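FBP protein (Leishmania major, PDB 5OEZ) probably hydrolyses fructose 1,6-bisphosphate to fructose 6-phosphate and phosphate in gluconeogenesis, using magnesium, as a homotetramer that also binds AMP. Local coordinates at residues D27-V41 and A80-C92. Residues are numbered along the deposited sequence; the frame is centred on the assembly and turned at random.
Sequences DFTLLMMAIQTSVKV and AFKAYLLSSTSVC
Two neighbouring residues of helix 27-41, T37 and S38, each set an aliphatic carbon squarely on an aromatic ring of the facing helix. T37 CG2 lies 3.8 Å from the centroid of the Y84 ring, almost on its normal, and S38 CB meets the face of F81 in the same way; both are CH-pi contacts. In T37 the methyl stands anti to the backbone N, which directs it at the tyrosine, while OG1 lies within hydrogen-bonding distance of E198 OE2 of the second subunit. Y84 is a knob in the hole formed by A34, T37, S38 and V41, and its hydroxyl is hydrogen-bonded to P9 O of that same subunit. The hydroxyl of S38, which lies against F81 CA and Y84 CB, is satisfied within its own helix: OG donates to A34 O at 2.8 Å, reaching it from the opposite face of the carbonyl plane to S38 N.

The helices run nearly antiparallel (158°) with axes 8.5 Å apart, close enough for A34 CB to touch Y84 O at 3.4 Å. On one flank L85 CD2 fits against L31 CD1 and I35 CG1, and V91 CG1 meets the same L31 methyl at 3.7 Å. T89 leaves helical geometry with positive phi, and S88 OG accepts from S90 N in an ST turn. This turn presents S90, whose OG donates to D27 O at 2.7 Å, tilted 20° from the carbonyl plane; L31 N uses the same oxygen.

D27, F28 and T29 belong to the AMP site, which carries no nucleotide here and to which Y113 also contributes. Packing thus runs the whole length of the contact, and at the end bearing these residues one hydrogen bond, from S90 OG to the backbone oxygen of D27, is added to it.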
ATOM      1  N   ASP C  27      23.375 -20.039   4.935  1.00 73.40           N
ATOM      2  CA  ASP C  27      23.842 -18.724   5.378  1.00 67.94           C
ATOM      3  C   ASP C  27      23.460 -17.632   4.373  1.00 56.37           C
ATOM      4  O   ASP C  27      23.019 -16.555   4.757  1.00 58.84           O
ATOM      5  CB  ASP C  27      25.371 -18.710   5.575  1.00 76.94           C
ATOM      6  CG  ASP C  27      25.801 -19.139   6.978  1.00 98.71           C
ATOM      7  OD1 ASP C  27      25.186 -20.077   7.539  1.00107.44           O
ATOM      8  OD2 ASP C  27      26.766 -18.527   7.515  1.00 99.22           O
ATOM      9  N   PHE C  28      23.595 -17.926   3.088  1.00 52.76           N
ATOM     10  CA  PHE C  28      23.386 -16.918   2.054  1.00 56.97           C
ATOM     11  C   PHE C  28      21.912 -16.498   1.970  1.00 51.11           C
ATOM     12  O   PHE C  28      21.601 -15.318   1.752  1.00 54.71           O
ATOM     13  CB  PHE C  28      23.913 -17.400   0.686  1.00 54.60           C
ATOM     14  CG  PHE C  28      23.928 -16.322  -0.369  1.00 52.58           C
ATOM     15  CD1 PHE C  28      24.711 -15.197  -0.208  1.00 53.27           C
ATOM     16  CD2 PHE C  28      23.149 -16.432  -1.518  1.00 50.26           C
ATOM     17  CE1 PHE C  28      24.714 -14.193  -1.164  1.00 55.03           C
ATOM     18  CE2 PHE C  28      23.145 -15.438  -2.475  1.00 52.69           C
ATOM     19  CZ  PHE C  28      23.934 -14.315  -2.302  1.00 53.18           C
ATOM     20  N   THR C  29      21.017 -17.463   2.129  1.00 51.20           N
ATOM     21  CA  THR C  29      19.592 -17.198   2.179  1.00 46.08           C
ATOM     22  C   THR C  29      19.254 -16.232   3.311  1.00 43.66           C
ATOM     23  O   THR C  29      18.514 -15.261   3.105  1.00 42.70           O
ATOM     24  CB  THR C  29      18.828 -18.522   2.330  1.00 51.08           C
ATOM     25  OG1 THR C  29      19.085 -19.331   1.183  1.00 49.49           O
ATOM     26  CG2 THR C  29      17.314 -18.305   2.423  1.00 55.90           C
ATOM     27  N   LEU C  30      19.782 -16.497   4.503  1.00 44.99           N
ATOM     28  CA  LEU C  30      19.527 -15.625   5.645  1.00 48.28           C
ATOM     29  C   LEU C  30      20.090 -14.233   5.403  1.00 54.29           C
ATOM     30  O   LEU C  30      19.434 -13.242   5.730  1.00 54.78           O
ATOM     31  CB  LEU C  30      20.067 -16.217   6.950  1.00 52.57           C
ATOM     32  CG  LEU C  30      19.503 -17.565   7.422  1.00 57.53           C
ATOM     33  CD1 LEU C  30      19.968 -17.869   8.842  1.00 58.13           C
ATOM     34  CD2 LEU C  30      17.991 -17.616   7.340  1.00 60.41           C
ATOM     35  N   LEU C  31      21.284 -14.153   4.807  1.00 49.28           N
ATOM     36  CA  LEU C  31      21.859 -12.861   4.436  1.00 48.55           C
ATOM     37  C   LEU C  31      20.931 -12.072   3.493  1.00 42.94           C
ATOM     38  O   LEU C  31      20.662 -10.901   3.713  1.00 39.18           O
ATOM     39  CB  LEU C  31      23.222 -13.045   3.772  1.00 52.40           C
ATOM     40  CG  LEU C  31      23.979 -11.771   3.393  1.00 52.37           C
ATOM     41  CD1 LEU C  31      24.556 -11.143   4.648  1.00 64.22           C
ATOM     42  CD2 LEU C  31      25.101 -12.082   2.414  1.00 57.05           C
ATOM     43  N   MET C  32      20.462 -12.721   2.439  1.00 42.84           N
ATOM     44  CA  MET C  32      19.591 -12.061   1.479  1.00 45.34           C
ATOM     45  C   MET C  32      18.231 -11.696   2.056  1.00 46.80           C
ATOM     46  O   MET C  32      17.651 -10.712   1.619  1.00 52.75           O
ATOM     47  CB  MET C  32      19.456 -12.868   0.184  1.00 45.31           C
ATOM     48  CG  MET C  32      20.750 -12.941  -0.625  1.00 55.27           C
ATOM     49  SD  MET C  32      21.540 -11.341  -0.917  1.00 55.15           S
ATOM     50  CE  MET C  32      20.186 -10.327  -1.558  1.00 59.24           C
ATOM     51  N   MET C  33      17.733 -12.464   3.029  1.00 52.39           N
ATOM     52  CA  MET C  33      16.532 -12.054   3.771  1.00 50.22           C
ATOM     53  C   MET C  33      16.757 -10.750   4.481  1.00 46.78           C
ATOM     54  O   MET C  33      15.892  -9.861   4.460  1.00 50.93           O
ATOM     55  CB  MET C  33      16.136 -13.055   4.853  1.00 57.52           C
ATOM     56  CG  MET C  33      14.831 -13.767   4.635  1.00 82.10           C
ATOM     57  SD  MET C  33      15.083 -15.467   4.122  1.00111.25           S
ATOM     58  CE  MET C  33      15.956 -16.352   5.392  1.00 91.84           C
ATOM     59  N   ALA C  34      17.888 -10.668   5.180  1.00 43.85           N
ATOM     60  CA  ALA C  34      18.222  -9.468   5.932  1.00 42.45           C
ATOM     61  C   ALA C  34      18.341  -8.229   5.010  1.00 40.00           C
ATOM     62  O   ALA C  34      17.862  -7.141   5.358  1.00 39.12           O
ATOM     63  CB  ALA C  34      19.492  -9.690   6.729  1.00 45.76           C
ATOM     64  N   ILE C  35      18.943  -8.410   3.837  1.00 41.47           N
ATOM     65  CA  ILE C  35      19.090  -7.326   2.861  1.00 43.51           C
ATOM     66  C   ILE C  35      17.741  -6.886   2.289  1.00 48.46           C
ATOM     67  O   ILE C  35      17.486  -5.686   2.126  1.00 48.92           O
ATOM     68  CB  ILE C  35      20.077  -7.713   1.736  1.00 43.16           C
ATOM     69  CG1 ILE C  35      21.504  -7.769   2.310  1.00 50.29           C
ATOM     70  CG2 ILE C  35      20.047  -6.705   0.593  1.00 42.85           C
ATOM     71  CD1 ILE C  35      22.570  -8.255   1.354  1.00 46.60           C
ATOM     72  N   GLN C  36      16.893  -7.852   1.948  1.00 46.21           N
ATOM     73  CA  GLN C  36      15.554  -7.538   1.457  1.00 46.98           C
ATOM     74  C   GLN C  36      14.773  -6.732   2.479  1.00 48.17           C
ATOM     75  O   GLN C  36      14.132  -5.747   2.121  1.00 43.58           O
ATOM     76  CB  GLN C  36      14.776  -8.797   1.147  1.00 50.02           C
ATOM     77  CG  GLN C  36      15.211  -9.496  -0.115  1.00 56.50           C
ATOM     78  CD  GLN C  36      14.409 -10.765  -0.304  1.00 61.19           C
ATOM     79  OE1 GLN C  36      13.263 -10.715  -0.745  1.00 67.48           O
ATOM     80  NE2 GLN C  36      15.005 -11.912   0.034  1.00 56.63           N
ATOM     81  N   THR C  37      14.837  -7.148   3.741  1.00 39.38           N
ATOM     82  CA  THR C  37      14.127  -6.444   4.794  1.00 44.20           C
ATOM     83  C   THR C  37      14.614  -5.020   4.912  1.00 43.45           C
ATOM     84  O   THR C  37      13.797  -4.078   5.053  1.00 44.98           O
ATOM     85  CB  THR C  37      14.257  -7.162   6.158  1.00 44.93           C
ATOM     86  OG1 THR C  37      13.770  -8.494   6.027  1.00 45.10           O
ATOM     87  CG2 THR C  37      13.428  -6.463   7.218  1.00 49.98           C
ATOM     88  N   SER C  38      15.941  -4.855   4.854  1.00 43.34           N
ATOM     89  CA  SER C  38      16.567  -3.522   4.954  1.00 45.02           C
ATOM     90  C   SER C  38      16.090  -2.614   3.835  1.00 38.73           C
ATOM     91  O   SER C  38      15.759  -1.448   4.060  1.00 44.46           O
ATOM     92  CB  SER C  38      18.096  -3.628   4.902  1.00 44.77           C
ATOM     93  OG  SER C  38      18.585  -4.465   5.933  1.00 48.18           O
ATOM     94  N   VAL C  39      16.060  -3.169   2.630  1.00 36.63           N
ATOM     95  CA  VAL C  39      15.654  -2.418   1.445  1.00 40.90           C
ATOM     96  C   VAL C  39      14.204  -1.948   1.564  1.00 40.14           C
ATOM     97  O   VAL C  39      13.897  -0.806   1.212  1.00 40.75           O
ATOM     98  CB  VAL C  39      15.918  -3.218   0.156  1.00 38.37           C
ATOM     99  CG1 VAL C  39      15.309  -2.547  -1.069  1.00 40.56           C
ATOM    100  CG2 VAL C  39      17.428  -3.339  -0.072  1.00 40.70           C
ATOM    101  N   LYS C  40      13.340  -2.809   2.083  1.00 42.10           N
ATOM    102  CA  LYS C  40      11.927  -2.466   2.225  1.00 42.22           C
ATOM    103  C   LYS C  40      11.695  -1.397   3.273  1.00 43.45           C
ATOM    104  O   LYS C  40      10.825  -0.542   3.105  1.00 48.60           O
ATOM    105  CB  LYS C  40      11.104  -3.711   2.532  1.00 41.08           C
ATOM    106  CG  LYS C  40      11.041  -4.630   1.335  1.00 43.54           C
ATOM    107  CD  LYS C  40      10.145  -5.832   1.517  1.00 47.24           C
ATOM    108  CE  LYS C  40      10.669  -6.785   2.565  1.00 45.47           C
ATOM    109  NZ  LYS C  40       9.562  -7.707   2.926  1.00 51.46           N
ATOM    110  N   VAL C  41      12.453  -1.465   4.362  1.00 43.14           N
ATOM    111  CA  VAL C  41      12.375  -0.461   5.408  1.00 45.95           C
ATOM    112  C   VAL C  41      12.820   0.904   4.881  1.00 44.61           C
ATOM    113  O   VAL C  41      12.186   1.925   5.157  1.00 47.66           O
ATOM    114  CB  VAL C  41      13.206  -0.874   6.653  1.00 53.39           C
ATOM    115  CG1 VAL C  41      13.374   0.291   7.627  1.00 52.34           C
ATOM    116  CG2 VAL C  41      12.527  -2.037   7.360  1.00 49.17           C
ATOM    117  N   ALA C  80      19.244   0.486   9.814  1.00 50.80           N
ATOM    118  CA  ALA C  80      18.458  -0.637   9.314  1.00 49.28           C
ATOM    119  C   ALA C  80      19.340  -1.756   8.803  1.00 50.54           C
ATOM    120  O   ALA C  80      19.247  -2.894   9.273  1.00 61.19           O
ATOM    121  CB  ALA C  80      17.527  -0.171   8.210  1.00 47.81           C
ATOM    122  N   PHE C  81      20.222  -1.429   7.866  1.00 53.16           N
ATOM    123  CA  PHE C  81      21.172  -2.421   7.345  1.00 49.41           C
ATOM    124  C   PHE C  81      21.950  -3.128   8.451  1.00 50.88           C
ATOM    125  O   PHE C  81      22.065  -4.347   8.429  1.00 51.72           O
ATOM    126  CB  PHE C  81      22.142  -1.809   6.347  1.00 46.35           C
ATOM    127  CG  PHE C  81      21.718  -1.963   4.914  1.00 43.98           C
ATOM    128  CD1 PHE C  81      21.906  -3.160   4.258  1.00 40.74           C
ATOM    129  CD2 PHE C  81      21.162  -0.894   4.215  1.00 46.05           C
ATOM    130  CE1 PHE C  81      21.525  -3.310   2.932  1.00 44.77           C
ATOM    131  CE2 PHE C  81      20.787  -1.028   2.890  1.00 44.12           C
ATOM    132  CZ  PHE C  81      20.968  -2.240   2.244  1.00 44.95           C
ATOM    133  N   LYS C  82      22.454  -2.373   9.414  1.00 53.01           N
ATOM    134  CA  LYS C  82      23.259  -2.962  10.485  1.00 58.13           C
ATOM    135  C   LYS C  82      22.456  -3.864  11.386  1.00 56.86           C
ATOM    136  O   LYS C  82      22.934  -4.929  11.772  1.00 57.14           O
ATOM    137  CB  LYS C  82      23.948  -1.888  11.335  1.00 58.53           C
ATOM    138  CG  LYS C  82      25.006  -1.111  10.588  1.00 61.02           C
ATOM    139  CD  LYS C  82      25.847  -0.189  11.474  1.00 64.34           C
ATOM    140  CE  LYS C  82      25.106   0.520  12.593  1.00 73.43           C
ATOM    141  NZ  LYS C  82      26.042   1.502  13.204  1.00 79.64           N
ATOM    142  N   ALA C  83      21.248  -3.431  11.737  1.00 55.83           N
ATOM    143  CA  ALA C  83      20.422  -4.183  12.678  1.00 51.62           C
ATOM    144  C   ALA C  83      20.012  -5.531  12.102  1.00 53.36           C
ATOM    145  O   ALA C  83      20.157  -6.572  12.757  1.00 58.36           O
ATOM    146  CB  ALA C  83      19.198  -3.384  13.067  1.00 52.34           C
ATOM    147  N   TYR C  84      19.543  -5.519  10.863  1.00 46.86           N
ATOM    148  CA  TYR C  84      19.095  -6.735  10.227  1.00 44.88           C
ATOM    149  C   TYR C  84      20.249  -7.663   9.837  1.00 46.64           C
ATOM    150  O   TYR C  84      20.122  -8.878   9.975  1.00 55.67           O
ATOM    151  CB  TYR C  84      18.161  -6.414   9.037  1.00 46.17           C
ATOM    152  CG  TYR C  84      16.859  -5.751   9.487  1.00 48.50           C
ATOM    153  CD1 TYR C  84      15.985  -6.412  10.346  1.00 49.57           C
ATOM    154  CD2 TYR C  84      16.515  -4.459   9.075  1.00 49.52           C
ATOM    155  CE1 TYR C  84      14.817  -5.804  10.783  1.00 53.33           C
ATOM    156  CE2 TYR C  84      15.344  -3.848   9.504  1.00 48.62           C
ATOM    157  CZ  TYR C  84      14.496  -4.529  10.350  1.00 52.05           C
ATOM    158  OH  TYR C  84      13.341  -3.943  10.788  1.00 58.70           O
ATOM    159  N   LEU C  85      21.371  -7.112   9.369  1.00 52.68           N
ATOM    160  CA  LEU C  85      22.527  -7.945   8.989  1.00 48.91           C
ATOM    161  C   LEU C  85      23.168  -8.607  10.199  1.00 51.47           C
ATOM    162  O   LEU C  85      23.469  -9.791  10.150  1.00 52.29           O
ATOM    163  CB  LEU C  85      23.578  -7.153   8.209  1.00 53.23           C
ATOM    164  CG  LEU C  85      23.213  -6.759   6.778  1.00 51.94           C
ATOM    165  CD1 LEU C  85      24.177  -5.711   6.251  1.00 60.35           C
ATOM    166  CD2 LEU C  85      23.200  -7.969   5.861  1.00 54.04           C
ATOM    167  N   LEU C  86      23.358  -7.862  11.279  1.00 54.08           N
ATOM    168  CA  LEU C  86      23.955  -8.429  12.492  1.00 58.95           C
ATOM    169  C   LEU C  86      23.088  -9.522  13.122  1.00 64.38           C
ATOM    170  O   LEU C  86      23.622 -10.492  13.643  1.00 71.16           O
ATOM    171  CB  LEU C  86      24.290  -7.330  13.513  1.00 61.49           C
ATOM    172  CG  LEU C  86      25.449  -6.391  13.118  1.00 72.98           C
ATOM    173  CD1 LEU C  86      25.552  -5.214  14.090  1.00 74.42           C
ATOM    174  CD2 LEU C  86      26.786  -7.124  13.026  1.00 69.44           C
ATOM    175  N   SER C  87      21.764  -9.378  13.050  1.00 61.92           N
ATOM    176  CA  SER C  87      20.856 -10.385  13.602  1.00 59.62           C
ATOM    177  C   SER C  87      20.627 -11.570  12.669  1.00 54.25           C
ATOM    178  O   SER C  87      19.991 -12.534  13.066  1.00 58.44           O
ATOM    179  CB  SER C  87      19.509  -9.752  14.015  1.00 60.39           C
ATOM    180  OG  SER C  87      18.688  -9.455  12.885  1.00 64.87           O
ATOM    181  N   SER C  88      21.111 -11.509  11.433  1.00 51.04           N
ATOM    182  CA  SER C  88      20.918 -12.615  10.490  1.00 51.37           C
ATOM    183  C   SER C  88      21.628 -13.924  10.881  1.00 55.42           C
ATOM    184  O   SER C  88      21.219 -14.989  10.409  1.00 51.51           O
ATOM    185  CB  SER C  88      21.356 -12.205   9.074  1.00 51.43           C
ATOM    186  OG  SER C  88      22.768 -12.019   8.964  1.00 60.46           O
ATOM    187  N   THR C  89      22.685 -13.825  11.701  1.00 48.27           N
ATOM    188  CA  THR C  89      23.651 -14.895  11.985  1.00 50.19           C
ATOM    189  C   THR C  89      24.591 -15.229  10.819  1.00 50.02           C
ATOM    190  O   THR C  89      25.390 -16.157  10.919  1.00 60.06           O
ATOM    191  CB  THR C  89      23.003 -16.221  12.485  1.00 57.79           C
ATOM    192  OG1 THR C  89      22.411 -16.930  11.381  1.00 55.85           O
ATOM    193  CG2 THR C  89      21.974 -15.962  13.591  1.00 57.27           C
ATOM    194  N   SER C  90      24.540 -14.465   9.740  1.00 55.09           N
ATOM    195  CA  SER C  90      25.315 -14.777   8.534  1.00 65.19           C
ATOM    196  C   SER C  90      26.634 -14.011   8.397  1.00 53.72           C
ATOM    197  O   SER C  90      27.467 -14.392   7.577  1.00 49.41           O
ATOM    198  CB  SER C  90      24.454 -14.529   7.284  1.00 70.25           C
ATOM    199  OG  SER C  90      23.480 -15.549   7.175  1.00 90.16           O
ATOM    200  N   VAL C  91      26.811 -12.919   9.136  1.00 54.08           N
ATOM    201  CA  VAL C  91      27.952 -12.030   8.891  1.00 60.33           C
ATOM    202  C   VAL C  91      29.005 -12.161   9.980  1.00 56.28           C
ATOM    203  O   VAL C  91      28.687 -12.283  11.164  1.00 56.32           O
ATOM    204  CB  VAL C  91      27.541 -10.549   8.699  1.00 59.69           C
ATOM    205  CG1 VAL C  91      26.308 -10.444   7.816  1.00 57.24           C
ATOM    206  CG2 VAL C  91      27.308  -9.846  10.021  1.00 66.15           C
ATOM    207  N   CYS C  92      30.256 -12.162   9.548  1.00 60.67           N
ATOM    208  CA  CYS C  92      31.412 -12.050  10.432  1.00 63.32           C
ATOM    209  C   CYS C  92      31.747 -10.578  10.687  1.00 54.38           C
ATOM    210  O   CYS C  92      31.913 -10.144  11.835  1.00 56.58           O
ATOM    211  CB  CYS C  92      32.609 -12.724   9.756  1.00 63.48           C
ATOM    212  SG  CYS C  92      34.050 -12.752  10.819  1.00100.51           S
TER